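PDB 3SS6: acetyl-CoA acetyltransferase from Bacillus anthracis, which probably catalyses the thiolase reaction, joining two acetyl-CoA molecules into acetoacetyl-CoA and releasing coenzyme A, or its reverse. Local coordinates for residues A[167-172]-A[287-292]; A[283-286]-A[291-294]; A[293-298]-A[329-334]; A[317-320]-A[324-327]. All coordinates share one frame; numbering follows the deposited sequence.

Contact 1: residues A[167-172]-A[287-292]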
ATOM      1  N   VAL A 167      28.804  16.408  17.790  1.00 24.10           N
ATOM      2  CA  VAL A 167      28.858  17.853  18.006  1.00 22.93           C
ATOM      3  C   VAL A 167      29.078  18.137  19.485  1.00 25.69           C
ATOM      4  O   VAL A 167      29.976  18.888  19.869  1.00 26.02           O
ATOM      5  CB  VAL A 167      27.552  18.536  17.565  1.00 23.87           C
ATOM      6  CG1 VAL A 167      27.475  19.965  18.102  1.00 23.44           C
ATOM      7  CG2 VAL A 167      27.433  18.524  16.048  1.00 21.63           C
ATOM      8  N   GLU A 168      28.236  17.543  20.319  1.00 27.92           N
ATOM      9  CA  GLU A 168      28.335  17.716  21.757  0.50 32.42           C
ATOM     10  C   GLU A 168      29.641  17.161  22.344  1.00 31.64           C
ATOM     11  O   GLU A 168      30.269  17.787  23.191  1.00 32.20           O
ATOM     12  CB  GLU A 168      27.130  17.067  22.438  0.50 34.83           C
ATOM     13  CG  GLU A 168      25.801  17.706  22.035  0.50 37.38           C
ATOM     14  CD  GLU A 168      24.605  16.772  22.192  0.50 40.81           C
ATOM     15  OE1 GLU A 168      24.784  15.640  22.698  0.50 43.20           O
ATOM     16  OE2 GLU A 168      23.484  17.172  21.803  0.50 40.01           O
ATOM     17  N   GLN A 169      30.038  15.983  21.879  1.00 30.30           N
ATOM     18  CA  GLN A 169      31.251  15.342  22.381  1.00 31.76           C
ATOM     19  C   GLN A 169      32.521  16.131  22.047  1.00 28.53           C
ATOM     20  O   GLN A 169      33.387  16.333  22.908  1.00 29.42           O
ATOM     21  CB  GLN A 169      31.349  13.909  21.849  1.00 35.67           C
ATOM     22  CG  GLN A 169      32.511  13.105  22.410  1.00 43.68           C
ATOM     23  CD  GLN A 169      32.409  11.623  22.072  1.00 49.27           C
ATOM     24  OE1 GLN A 169      31.313  11.057  22.022  1.00 51.38           O
ATOM     25  NE2 GLN A 169      33.554  10.989  21.835  1.00 50.14           N
ATOM     26  N   TYR A 170      32.625  16.582  20.801  1.00 26.39           N
ATOM     27  CA  TYR A 170      33.825  17.271  20.333  1.00 27.02           C
ATOM     28  C   TYR A 170      33.724  18.803  20.380  1.00 27.87           C
ATOM     29  O   TYR A 170      34.631  19.503  19.922  1.00 28.19           O
ATOM     30  CB  TYR A 170      34.192  16.784  18.924  1.00 25.89           C
ATOM     31  CG  TYR A 170      34.860  15.426  18.919  1.00 26.93           C
ATOM     32  CD1 TYR A 170      36.244  15.320  18.912  1.00 29.38           C
ATOM     33  CD2 TYR A 170      34.110  14.253  18.936  1.00 28.23           C
ATOM     34  CE1 TYR A 170      36.868  14.087  18.919  1.00 28.75           C
ATOM     35  CE2 TYR A 170      34.732  13.007  18.943  1.00 27.53           C
ATOM     36  CZ  TYR A 170      36.113  12.939  18.936  1.00 28.05           C
ATOM     37  OH  TYR A 170      36.761  11.722  18.944  1.00 29.03           O
ATOM     38  N   GLU A 171      32.634  19.307  20.952  1.00 27.88           N
ATOM     39  CA  GLU A 171      32.388  20.749  21.065  1.00 27.63           C
ATOM     40  C   GLU A 171      32.561  21.483  19.734  1.00 26.12           C
ATOM     41  O   GLU A 171      33.241  22.511  19.648  1.00 27.38           O
ATOM     42  CB  GLU A 171      33.256  21.372  22.164  1.00 34.09           C
ATOM     43  CG  GLU A 171      32.983  20.773  23.538  1.00 41.01           C
ATOM     44  CD  GLU A 171      33.815  21.410  24.637  1.00 49.43           C
ATOM     45  OE1 GLU A 171      33.694  22.637  24.845  1.00 53.37           O
ATOM     46  OE2 GLU A 171      34.591  20.680  25.290  1.00 51.49           O
ATOM     47  N   ILE A 172      31.915  20.940  18.707  1.00 21.49           N
ATOM     48  CA  ILE A 172      31.961  21.465  17.345  1.00 23.21           C
ATOM     49  C   ILE A 172      30.924  22.569  17.164  1.00 25.36           C
ATOM     50  O   ILE A 172      29.764  22.402  17.535  1.00 25.17           O
ATOM     51  CB  ILE A 172      31.679  20.336  16.346  1.00 23.92           C
ATOM     52  CG1 ILE A 172      32.710  19.220  16.528  1.00 24.43           C
ATOM     53  CG2 ILE A 172      31.704  20.852  14.921  1.00 22.13           C
ATOM     54  CD1 ILE A 172      32.392  17.952  15.741  1.00 21.16           C
ATOM     55  N   PRO A 287      27.610   2.605  17.946  1.00 25.88           N
ATOM     56  CA  PRO A 287      26.718   3.073  16.871  1.00 23.36           C
ATOM     57  C   PRO A 287      26.194   4.492  17.121  1.00 23.93           C
ATOM     58  O   PRO A 287      25.895   5.219  16.169  1.00 24.31           O
ATOM     59  CB  PRO A 287      25.544   2.083  16.930  1.00 28.56           C
ATOM     60  CG  PRO A 287      26.097   0.866  17.601  1.00 30.49           C
ATOM     61  CD  PRO A 287      27.132   1.357  18.569  1.00 27.67           C
ATOM     62  N   LYS A 288      26.084   4.878  18.389  1.00 25.65           N
ATOM     63  CA  LYS A 288      25.553   6.199  18.731  1.00 29.01           C
ATOM     64  C   LYS A 288      26.483   7.336  18.315  1.00 28.39           C
ATOM     65  O   LYS A 288      26.060   8.494  18.237  1.00 28.94           O
ATOM     66  CB  LYS A 288      25.219   6.289  20.218  1.00 27.73           C
ATOM     67  CG  LYS A 288      24.009   5.465  20.616  1.00 30.12           C
ATOM     68  CD  LYS A 288      23.749   5.594  22.099  1.00 32.38           C
ATOM     69  CE  LYS A 288      22.612   4.695  22.542  1.00 38.32           C
ATOM     70  NZ  LYS A 288      22.392   4.788  24.013  1.00 42.69           N
ATOM     71  N   ILE A 289      27.743   7.003  18.060  1.00 25.61           N
ATOM     72  CA  ILE A 289      28.689   7.966  17.488  1.00 27.11           C
ATOM     73  C   ILE A 289      29.418   7.352  16.298  1.00 28.18           C
ATOM     74  O   ILE A 289      30.642   7.502  16.147  1.00 25.75           O
ATOM     75  CB  ILE A 289      29.706   8.444  18.540  1.00 29.35           C
ATOM     76  CG1 ILE A 289      30.284   7.245  19.299  1.00 30.63           C
ATOM     77  CG2 ILE A 289      29.041   9.412  19.513  1.00 29.36           C
ATOM     78  CD1 ILE A 289      31.576   7.557  20.048  1.00 34.89           C
ATOM     79  N   MET A 290      28.652   6.665  15.449  1.00 27.02           N
ATOM     80  CA  MET A 290      29.197   5.962  14.289  1.00 25.33           C
ATOM     81  C   MET A 290      30.131   6.822  13.434  1.00 24.22           C
ATOM     82  O   MET A 290      31.010   6.301  12.753  1.00 23.62           O
ATOM     83  CB  MET A 290      28.067   5.375  13.425  1.00 25.19           C
ATOM     84  CG  MET A 290      27.167   6.412  12.749  1.00 21.99           C
ATOM     85  SD  MET A 290      27.786   6.878  11.124  1.00 23.97           S
ATOM     86  CE  MET A 290      26.900   8.432  10.881  1.00 25.39           C
ATOM     87  N   GLY A 291      29.951   8.140  13.482  1.00 24.58           N
ATOM     88  CA  GLY A 291      30.692   9.020  12.601  1.00 19.44           C
ATOM     89  C   GLY A 291      32.190   9.037  12.860  1.00 22.99           C
ATOM     90  O   GLY A 291      32.957   9.442  11.992  1.00 20.91           O
ATOM     91  N   ILE A 292      32.597   8.589  14.048  1.00 24.80           N
ATOM     92  CA  ILE A 292      34.014   8.587  14.445  1.00 22.98           C
ATOM     93  C   ILE A 292      34.787   7.375  13.908  1.00 25.11           C
ATOM     94  O   ILE A 292      36.014   7.294  14.034  1.00 22.59           O
ATOM     95  CB  ILE A 292      34.172   8.634  15.972  1.00 24.78           C
ATOM     96  CG1 ILE A 292      35.546   9.182  16.360  1.00 24.74           C
ATOM     97  CG2 ILE A 292      33.948   7.249  16.586  1.00 21.73           C
ATOM     98  CD1 ILE A 292      35.793  10.599  15.859  1.00 26.85           C
TER
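Tyr170 keeps CG anti to its own carbonyl carbon (chi1 -77°), which carries the phenol out from the last turn of helix 159-170. Ile292 meets it with CG1 anti to the backbone N (chi1 -157°) and then turns at chi2 (61°), so that the delta methyl comes up against the hydroxyl end of the ring. The two side chains cross at about a right angle. Tyr170 OH lies 3.4 Å from Ile292 CD1, and the same methyl is 3.9 Å from Tyr170 CZ; the approach is oblique to the ring. Beside it, the preceding residue Gln169 extends across Ile289, with Gln169 OE1 3.8 Å from Ile289 CG2 and 4.0 Å from Ile289 CD1, its amide oxygen resting against both methyls.

Behind these side chains, the chain leaves helical geometry at Glu171, with positive phi, and Ile172 N reaches back to Val167 O at 3.1 Å. Opposite it, residues 287-292 wind as a 3-10 segment; Ile292 N bonds to Ile289 O, and both isoleucines point toward the helix. Lys288 O accepts a bond from Asn165 ND2, a polar tie between the same two elements.

The contact itself is van der Waals: a hydroxyl and an amide oxygen lie against isoleucine methyls. Tyr170 spends its hydroxyl on Glu331 of helix 322-332, which probably fixes the ring for the Ile292 methyl, while Gln169 stands at the exposed margin, where water can reach the amide.

Contact 2: residues A[283-286]-A[291-294]; sequences AGVD and GIGP
Val285 and Ile292 meet methyl to methyl, Val285 CG1 standing 4.2 Å from Ile292 CG2, with the two side chains crossing at about a right angle. The valine holds CG1 anti to its carbonyl carbon (chi1 -64°), which places CG2 in the crowded position between backbone N and carbonyl carbon. Each branch then has its own task: CG1 goes to the isoleucine, while Val285 CG2 rests on the backbone of the other segment, 4.2 Å from Gly293 CA. The CA atoms of Val285 and Gly293 come to 6.2 Å.

Ile292 also divides its branches. Its gamma methyl CG2 is the part offered to Val285, whereas the CG1 arm runs off in another direction, toward Ala327 and Glu331 of helix 322-332. One residue, therefore, touches the end of strand 275-284 and a helix at once. Asp286 OD1 accepts a bond from Lys288 N within the connection.

The contact closes the loop between strand 275-284 and helix 294-305. Main-chain bonds from Ala283 to Gly386 and from Val285 to Gly384 hold the outgoing strand at strand 385-393 and its preceding loop. At the other end of the loop, Pro294, in the first turn of helix 294-305, sets its ring against Ser378 and Cys380 of strand 374-381, while Pro296 packs on Ala283 and Val285.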
ATOM      1  N   ALA A 283      37.148  -1.097  11.629  1.00 16.39           N
ATOM      2  CA  ALA A 283      37.081  -0.956  13.087  1.00 17.47           C
ATOM      3  C   ALA A 283      35.643  -0.731  13.546  1.00 19.53           C
ATOM      4  O   ALA A 283      34.892   0.007  12.913  1.00 21.29           O
ATOM      5  CB  ALA A 283      37.979   0.201  13.548  1.00 21.27           C
ATOM      6  N   GLY A 284      35.252  -1.389  14.630  1.00 17.70           N
ATOM      7  CA  GLY A 284      33.920  -1.195  15.178  1.00 20.17           C
ATOM      8  C   GLY A 284      33.875  -0.227  16.347  1.00 21.91           C
ATOM      9  O   GLY A 284      34.712  -0.286  17.251  1.00 23.37           O
ATOM     10  N   VAL A 285      32.869   0.645  16.341  1.00 21.08           N
ATOM     11  CA  VAL A 285      32.689   1.636  17.403  1.00 22.27           C
ATOM     12  C   VAL A 285      31.243   1.687  17.871  1.00 23.73           C
ATOM     13  O   VAL A 285      30.391   0.959  17.353  1.00 22.37           O
ATOM     14  CB  VAL A 285      33.087   3.051  16.917  1.00 25.64           C
ATOM     15  CG1 VAL A 285      34.567   3.100  16.573  1.00 28.94           C
ATOM     16  CG2 VAL A 285      32.236   3.471  15.715  1.00 24.00           C
ATOM     17  N   ASP A 286      30.973   2.550  18.850  1.00 22.61           N
ATOM     18  CA  ASP A 286      29.616   2.782  19.363  1.00 23.94           C
ATOM     19  C   ASP A 286      28.702   3.324  18.257  1.00 25.23           C
ATOM     20  O   ASP A 286      28.971   4.380  17.689  1.00 24.55           O
ATOM     21  CB  ASP A 286      29.676   3.790  20.516  1.00 30.90           C
ATOM     22  CG  ASP A 286      28.318   4.053  21.158  1.00 33.78           C
ATOM     23  OD1 ASP A 286      27.285   3.571  20.641  1.00 32.00           O
ATOM     24  OD2 ASP A 286      28.285   4.758  22.191  1.00 36.90           O
ATOM     25  N   GLY A 291      29.951   8.140  13.482  1.00 24.58           N
ATOM     26  CA  GLY A 291      30.692   9.020  12.601  1.00 19.44           C
ATOM     27  C   GLY A 291      32.190   9.037  12.860  1.00 22.99           C
ATOM     28  O   GLY A 291      32.957   9.442  11.992  1.00 20.91           O
ATOM     29  N   ILE A 292      32.597   8.589  14.048  1.00 24.80           N
ATOM     30  CA  ILE A 292      34.014   8.587  14.445  1.00 22.98           C
ATOM     31  C   ILE A 292      34.787   7.375  13.908  1.00 25.11           C
ATOM     32  O   ILE A 292      36.014   7.294  14.034  1.00 22.59           O
ATOM     33  CB  ILE A 292      34.172   8.634  15.972  1.00 24.78           C
ATOM     34  CG1 ILE A 292      35.546   9.182  16.360  1.00 24.74           C
ATOM     35  CG2 ILE A 292      33.948   7.249  16.586  1.00 21.73           C
ATOM     36  CD1 ILE A 292      35.793  10.599  15.859  1.00 26.85           C
ATOM     37  N   GLY A 293      34.065   6.425  13.326  1.00 22.94           N
ATOM     38  CA  GLY A 293      34.688   5.221  12.795  1.00 21.79           C
ATOM     39  C   GLY A 293      36.023   5.379  12.079  1.00 20.90           C
ATOM     40  O   GLY A 293      36.935   4.580  12.294  1.00 20.37           O
ATOM     41  N   PRO A 294      36.141   6.376  11.189  1.00 20.27           N
ATOM     42  CA  PRO A 294      37.409   6.477  10.457  1.00 18.99           C
ATOM     43  C   PRO A 294      38.644   6.634  11.352  1.00 19.14           C
ATOM     44  O   PRO A 294      39.723   6.240  10.927  1.00 19.80           O
ATOM     45  CB  PRO A 294      37.213   7.717   9.578  1.00 19.60           C
ATOM     46  CG  PRO A 294      35.702   7.756   9.351  1.00 19.51           C
ATOM     47  CD  PRO A 294      35.115   7.299  10.657  1.00 19.65           C
TER

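Contact 3: residues A[293-298]-A[329-334]. Unlike the reference sequence in segment 329-334: Asp333 (reference Gly).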
ATOM      1  N   GLY A 293      34.065   6.425  13.326  1.00 22.94           N
ATOM      2  CA  GLY A 293      34.688   5.221  12.795  1.00 21.79           C
ATOM      3  C   GLY A 293      36.023   5.379  12.079  1.00 20.90           C
ATOM      4  O   GLY A 293      36.935   4.580  12.294  1.00 20.37           O
ATOM      5  N   PRO A 294      36.141   6.376  11.189  1.00 20.27           N
ATOM      6  CA  PRO A 294      37.409   6.477  10.457  1.00 18.99           C
ATOM      7  C   PRO A 294      38.644   6.634  11.352  1.00 19.14           C
ATOM      8  O   PRO A 294      39.723   6.240  10.927  1.00 19.80           O
ATOM      9  CB  PRO A 294      37.213   7.717   9.578  1.00 19.60           C
ATOM     10  CG  PRO A 294      35.702   7.756   9.351  1.00 19.51           C
ATOM     11  CD  PRO A 294      35.115   7.299  10.657  1.00 19.65           C
ATOM     12  N   ALA A 295      38.505   7.185  12.556  1.00 19.94           N
ATOM     13  CA  ALA A 295      39.689   7.385  13.400  1.00 19.56           C
ATOM     14  C   ALA A 295      40.386   6.061  13.752  1.00 22.12           C
ATOM     15  O   ALA A 295      41.556   5.856  13.408  1.00 21.49           O
ATOM     16  CB  ALA A 295      39.345   8.199  14.658  1.00 23.29           C
ATOM     17  N   PRO A 296      39.675   5.146  14.435  1.00 21.05           N
ATOM     18  CA  PRO A 296      40.332   3.865  14.718  1.00 21.18           C
ATOM     19  C   PRO A 296      40.645   3.049  13.456  1.00 20.78           C
ATOM     20  O   PRO A 296      41.620   2.298  13.471  1.00 23.92           O
ATOM     21  CB  PRO A 296      39.313   3.127  15.601  1.00 23.48           C
ATOM     22  CG  PRO A 296      38.006   3.787  15.316  1.00 22.17           C
ATOM     23  CD  PRO A 296      38.335   5.229  15.046  1.00 22.56           C
ATOM     24  N   ALA A 297      39.839   3.176  12.403  1.00 19.20           N
ATOM     25  CA  ALA A 297      40.109   2.435  11.169  1.00 16.32           C
ATOM     26  C   ALA A 297      41.412   2.907  10.544  1.00 16.99           C
ATOM     27  O   ALA A 297      42.248   2.101  10.135  1.00 18.80           O
ATOM     28  CB  ALA A 297      38.956   2.581  10.178  1.00 17.36           C
ATOM     29  N   ILE A 298      41.593   4.221  10.495  1.00 17.87           N
ATOM     30  CA  ILE A 298      42.824   4.776   9.936  1.00 19.21           C
ATOM     31  C   ILE A 298      44.030   4.425  10.807  1.00 20.36           C
ATOM     32  O   ILE A 298      45.063   3.991  10.295  1.00 22.76           O
ATOM     33  CB  ILE A 298      42.705   6.291   9.690  1.00 17.69           C
ATOM     34  CG1 ILE A 298      41.744   6.545   8.519  1.00 16.58           C
ATOM     35  CG2 ILE A 298      44.085   6.916   9.411  1.00 19.18           C
ATOM     36  CD1 ILE A 298      41.385   8.008   8.314  1.00 19.27           C
ATOM     37  N   GLU A 329      38.520  14.869  11.887  1.00 19.05           N
ATOM     38  CA  GLU A 329      39.625  15.818  11.725  1.00 21.29           C
ATOM     39  C   GLU A 329      40.282  16.191  13.058  1.00 23.75           C
ATOM     40  O   GLU A 329      41.509  16.216  13.176  1.00 24.92           O
ATOM     41  CB  GLU A 329      39.149  17.078  11.004  1.00 20.05           C
ATOM     42  CG  GLU A 329      40.265  18.092  10.769  1.00 21.57           C
ATOM     43  CD  GLU A 329      39.775  19.336  10.064  1.00 21.05           C
ATOM     44  OE1 GLU A 329      39.745  19.334   8.817  1.00 20.58           O
ATOM     45  OE2 GLU A 329      39.423  20.311  10.767  1.00 25.29           O
ATOM     46  N   LYS A 330      39.462  16.489  14.061  1.00 20.20           N
ATOM     47  CA  LYS A 330      39.962  16.831  15.387  1.00 20.66           C
ATOM     48  C   LYS A 330      40.633  15.651  16.074  1.00 22.82           C
ATOM     49  O   LYS A 330      41.692  15.802  16.679  1.00 25.78           O
ATOM     50  CB  LYS A 330      38.831  17.385  16.257  1.00 23.30           C
ATOM     51  CG  LYS A 330      38.285  18.720  15.750  1.00 30.09           C
ATOM     52  CD  LYS A 330      37.040  19.146  16.508  1.00 33.44           C
ATOM     53  CE  LYS A 330      36.455  20.428  15.937  1.00 34.24           C
ATOM     54  NZ  LYS A 330      37.417  21.557  15.999  1.00 36.42           N
ATOM     55  N   GLU A 331      40.025  14.472  15.965  1.00 22.10           N
ATOM     56  CA  GLU A 331      40.555  13.286  16.630  1.00 21.56           C
ATOM     57  C   GLU A 331      41.935  12.898  16.094  1.00 23.85           C
ATOM     58  O   GLU A 331      42.841  12.569  16.867  1.00 25.48           O
ATOM     59  CB  GLU A 331      39.572  12.119  16.494  1.00 23.19           C
ATOM     60  CG  GLU A 331      40.069  10.815  17.097  1.00 23.33           C
ATOM     61  CD  GLU A 331      40.283  10.891  18.595  1.00 28.13           C
ATOM     62  OE1 GLU A 331      39.457  11.515  19.299  1.00 29.97           O
ATOM     63  OE2 GLU A 331      41.286  10.327  19.073  1.00 29.58           O
ATOM     64  N   LEU A 332      42.088  12.948  14.775  1.00 23.12           N
ATOM     65  CA  LEU A 332      43.337  12.574  14.111  1.00 22.71           C
ATOM     66  C   LEU A 332      44.290  13.752  13.895  1.00 26.10           C
ATOM     67  O   LEU A 332      45.424  13.558  13.451  1.00 27.20           O
ATOM     68  CB  LEU A 332      43.041  11.912  12.759  1.00 19.80           C
ATOM     69  CG  LEU A 332      42.301  10.568  12.757  1.00 22.38           C
ATOM     70  CD1 LEU A 332      42.086  10.104  11.329  1.00 20.47           C
ATOM     71  CD2 LEU A 332      43.073   9.519  13.540  1.00 25.55           C
ATOM     72  N   ASP A 333      43.831  14.962  14.217  1.00 24.60           N
ATOM     73  CA  ASP A 333      44.572  16.194  13.936  1.00 23.86           C
ATOM     74  C   ASP A 333      45.034  16.247  12.478  1.00 26.01           C
ATOM     75  O   ASP A 333      46.221  16.415  12.199  1.00 29.33           O
ATOM     76  CB  ASP A 333      45.767  16.343  14.885  1.00 28.97           C
ATOM     77  CG  ASP A 333      46.384  17.734  14.841  1.00 32.81           C
ATOM     78  OD1 ASP A 333      45.711  18.687  14.395  1.00 31.57           O
ATOM     79  OD2 ASP A 333      47.547  17.875  15.268  1.00 34.74           O
ATOM     80  N   LEU A 334      44.088  16.099  11.556  1.00 23.17           N
ATOM     81  CA  LEU A 334      44.400  16.089  10.131  1.00 21.99           C
ATOM     82  C   LEU A 334      44.769  17.473   9.609  1.00 24.52           C
ATOM     83  O   LEU A 334      44.311  18.492  10.135  1.00 25.54           O
ATOM     84  CB  LEU A 334      43.209  15.574   9.320  1.00 22.78           C
ATOM     85  CG  LEU A 334      42.714  14.163   9.616  1.00 22.72           C
ATOM     86  CD1 LEU A 334      41.490  13.876   8.778  1.00 21.79           C
ATOM     87  CD2 LEU A 334      43.810  13.137   9.352  1.00 23.36           C
TER
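Ala295 and Leu332 form the heart of this helix-to-helix contact, their CA atoms 6.4 Å apart. The leucine straddles the alanine: Leu332 CD2 lies 4.1 Å from Ala295 CB and 4.0 Å from Ala295 O, while Leu332 CD1, still near Ala295 CA, meets Ile298 CD1 at 3.7 Å. The Ile298 and Leu332 side chains cross obliquely, end methyl against end methyl. The stem of Glu331 also reaches the alanine, its CG touching Ala295 CB at 3.6 Å.

The second shell explains these positions. Glu331 bends at chi2 (63°), so its aliphatic part stays on Ala295 while the carboxylate swings clear. There OE2 makes a salt bridge to Arg299, one turn along from Ala295, and OE1 goes to the hydroxyl of Tyr170; both oxygens have partners, which probably holds the carboxylate in place, its charge balanced by the arginine. Leu332 sits where helix 322-332 finishes in a Schellman motif: Leu334 N bonds to Glu329 O at 3.0 Å, and Asp333 N makes a weak bond to Lys330 O. Asp333, which differs from the reference sequence, is the positive-phi C-prime residue.

Farther out, salt bridges join Glu329 to Arg336 and Lys330 to Glu176 of helix 174-194. The first turn of helix 294-305 rests on strand 374-381, with Ile298 on Ser378. Thus the start of one helix lies beside the end of the other, both within the C-terminal half of the thiolase fold.

Contact 4: residues A[317-320]-A[324-327]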
ATOM      1  N   ILE A 317      37.998  11.561   3.157  1.00 15.04           N
ATOM      2  CA  ILE A 317      37.223  11.152   4.330  0.50 14.96           C
ATOM      3  C   ILE A 317      35.789  11.568   4.059  1.00 14.10           C
ATOM      4  O   ILE A 317      35.494  12.764   4.092  1.00 15.88           O
ATOM      5  CB  ILE A 317      37.674  11.905   5.607  0.50 15.58           C
ATOM      6  CG1 ILE A 317      39.187  11.785   5.824  0.50 16.91           C
ATOM      7  CG2 ILE A 317      36.899  11.399   6.827  0.50 17.07           C
ATOM      8  CD1 ILE A 317      39.658  10.369   6.065  0.50 15.33           C
ATOM      9  N   ASN A 318      34.896  10.625   3.786  1.00 13.91           N
ATOM     10  CA  ASN A 318      33.575  11.073   3.357  1.00 13.41           C
ATOM     11  C   ASN A 318      32.893  11.982   4.372  1.00 18.67           C
ATOM     12  O   ASN A 318      32.897  11.704   5.570  1.00 19.66           O
ATOM     13  CB  ASN A 318      32.652   9.923   2.970  1.00 16.69           C
ATOM     14  CG  ASN A 318      31.325  10.424   2.435  1.00 17.70           C
ATOM     15  OD1 ASN A 318      31.289  11.272   1.539  1.00 18.23           O
ATOM     16  ND2 ASN A 318      30.230   9.943   3.010  1.00 17.75           N
ATOM     17  N   GLU A 319      32.314  13.079   3.882  1.00 19.17           N
ATOM     18  CA  GLU A 319      31.498  13.957   4.714  1.00 18.68           C
ATOM     19  C   GLU A 319      30.045  13.464   4.750  1.00 19.74           C
ATOM     20  O   GLU A 319      29.245  13.887   3.930  1.00 22.72           O
ATOM     21  CB  GLU A 319      31.502  15.381   4.146  1.00 19.46           C
ATOM     22  CG  GLU A 319      32.792  16.185   4.308  1.00 19.03           C
ATOM     23  CD  GLU A 319      32.849  17.356   3.338  1.00 23.47           C
ATOM     24  OE1 GLU A 319      31.956  17.441   2.462  1.00 18.69           O
ATOM     25  OE2 GLU A 319      33.779  18.187   3.441  1.00 24.38           O
ATOM     26  N   ALA A 320      29.700  12.584   5.687  1.00 16.10           N
ATOM     27  CA  ALA A 320      28.306  12.213   5.893  1.00 18.91           C
ATOM     28  C   ALA A 320      27.557  13.408   6.499  1.00 21.76           C
ATOM     29  O   ALA A 320      26.408  13.718   6.146  1.00 20.81           O
ATOM     30  CB  ALA A 320      28.226  11.021   6.819  1.00 17.18           C
ATOM     31  N   GLN A 324      30.424  15.343  11.508  1.00 17.59           N
ATOM     32  CA  GLN A 324      31.049  14.034  11.614  1.00 19.21           C
ATOM     33  C   GLN A 324      32.467  14.094  11.071  1.00 19.35           C
ATOM     34  O   GLN A 324      33.409  13.578  11.689  1.00 18.79           O
ATOM     35  CB  GLN A 324      30.202  12.995  10.874  1.00 18.31           C
ATOM     36  CG  GLN A 324      30.925  11.708  10.566  1.00 21.10           C
ATOM     37  CD  GLN A 324      31.584  11.704   9.197  1.00 25.52           C
ATOM     38  OE1 GLN A 324      31.082  12.302   8.236  1.00 22.31           O
ATOM     39  NE2 GLN A 324      32.717  11.015   9.099  1.00 26.89           N
ATOM     40  N   TYR A 325      32.632  14.743   9.921  1.00 18.58           N
ATOM     41  CA  TYR A 325      33.967  14.941   9.373  1.00 17.91           C
ATOM     42  C   TYR A 325      34.857  15.693  10.381  1.00 19.64           C
ATOM     43  O   TYR A 325      36.011  15.322  10.627  1.00 18.05           O
ATOM     44  CB  TYR A 325      33.948  15.701   8.034  1.00 18.31           C
ATOM     45  CG  TYR A 325      35.350  16.155   7.744  1.00 18.59           C
ATOM     46  CD1 TYR A 325      36.295  15.253   7.284  1.00 18.84           C
ATOM     47  CD2 TYR A 325      35.760  17.451   8.040  1.00 20.52           C
ATOM     48  CE1 TYR A 325      37.607  15.630   7.088  1.00 20.08           C
ATOM     49  CE2 TYR A 325      37.080  17.841   7.838  1.00 19.67           C
ATOM     50  CZ  TYR A 325      37.993  16.918   7.368  1.00 21.64           C
ATOM     51  OH  TYR A 325      39.305  17.281   7.170  1.00 23.22           O
ATOM     52  N   LEU A 326      34.317  16.759  10.961  1.00 17.06           N
ATOM     53  CA  LEU A 326      35.080  17.576  11.901  1.00 18.18           C
ATOM     54  C   LEU A 326      35.558  16.780  13.114  1.00 20.32           C
ATOM     55  O   LEU A 326      36.670  16.996  13.599  1.00 20.42           O
ATOM     56  CB  LEU A 326      34.274  18.805  12.322  1.00 20.96           C
ATOM     57  CG  LEU A 326      34.238  19.893  11.242  1.00 19.74           C
ATOM     58  CD1 LEU A 326      33.031  20.806  11.415  1.00 20.74           C
ATOM     59  CD2 LEU A 326      35.533  20.708  11.274  1.00 23.54           C
ATOM     60  N   ALA A 327      34.731  15.850  13.594  1.00 19.85           N
ATOM     61  CA  ALA A 327      35.137  15.011  14.719  1.00 18.68           C
ATOM     62  C   ALA A 327      36.352  14.174  14.339  1.00 19.08           C
ATOM     63  O   ALA A 327      37.294  14.050  15.118  1.00 23.55           O
ATOM     64  CB  ALA A 327      33.986  14.114  15.179  1.00 20.79           C
TER
HETATM   65  O   HOH W   1      32.571   9.266   6.460  1.00 29.00           O
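The Asn-Glu-Ala-Phe signature of thiolases runs from Asn318 to Phe321 between strand 314-317 and helix 322-332, and here Gln324 and Tyr325 of that helix turn back onto it. Gln324 sets CG anti to its backbone N and folds at chi2 (-92°), bringing OE1 to 2.9 Å from Ala320 N. The hydrogen bond is bent, 138° at the hydrogen, with the donor tilted 22° from the carbonyl plane. Phe321 N makes a weak second bond to the same oxygen.

The amide nitrogen faces a water: Asn318 O accepts from it at 2.6 Å, and Gln324 NE2 gives it a weak bond. NE2 also reaches Gly291 O weakly.

Tyr325 presents its ring edge to Ile317, whose CB lies near the ring plane, 4.0 Å from Tyr325 CD1. Alongside, Glu319 CG packs 3.9 Å from Tyr325 CB, while its carboxylate turns to Ser184 and Val346 N; the tyrosine hydroxyl goes to Glu329.

A side chain from the first helical turn thereby pins the loop ahead of it. In related thiolases the asparagine of this signature lines the active site, and Asn318 probably does so here, on a loop that the Gln324 bond would help to fix.

Overall arrangement
Following the chain from the N terminus, helix 159-170 comes first; contact 1 brings its end to the loop at 287-292, closing over a hundred residues and joining the N-terminal to the C-terminal thiolase family region. Contact 2, across the loop after strand 275-284, opens inside the span of contact 1 and ends just past it, so the two cross, overlapping at 291-292. Contact 3 starts at Gly293 and Pro294, common to it and contact 2, and spans to the end of helix 322-332. Contact 4, at the start of that helix, lies wholly within contact 3. Helix 322-332 is the hub: residues of all four contacts pack on it or belong to it.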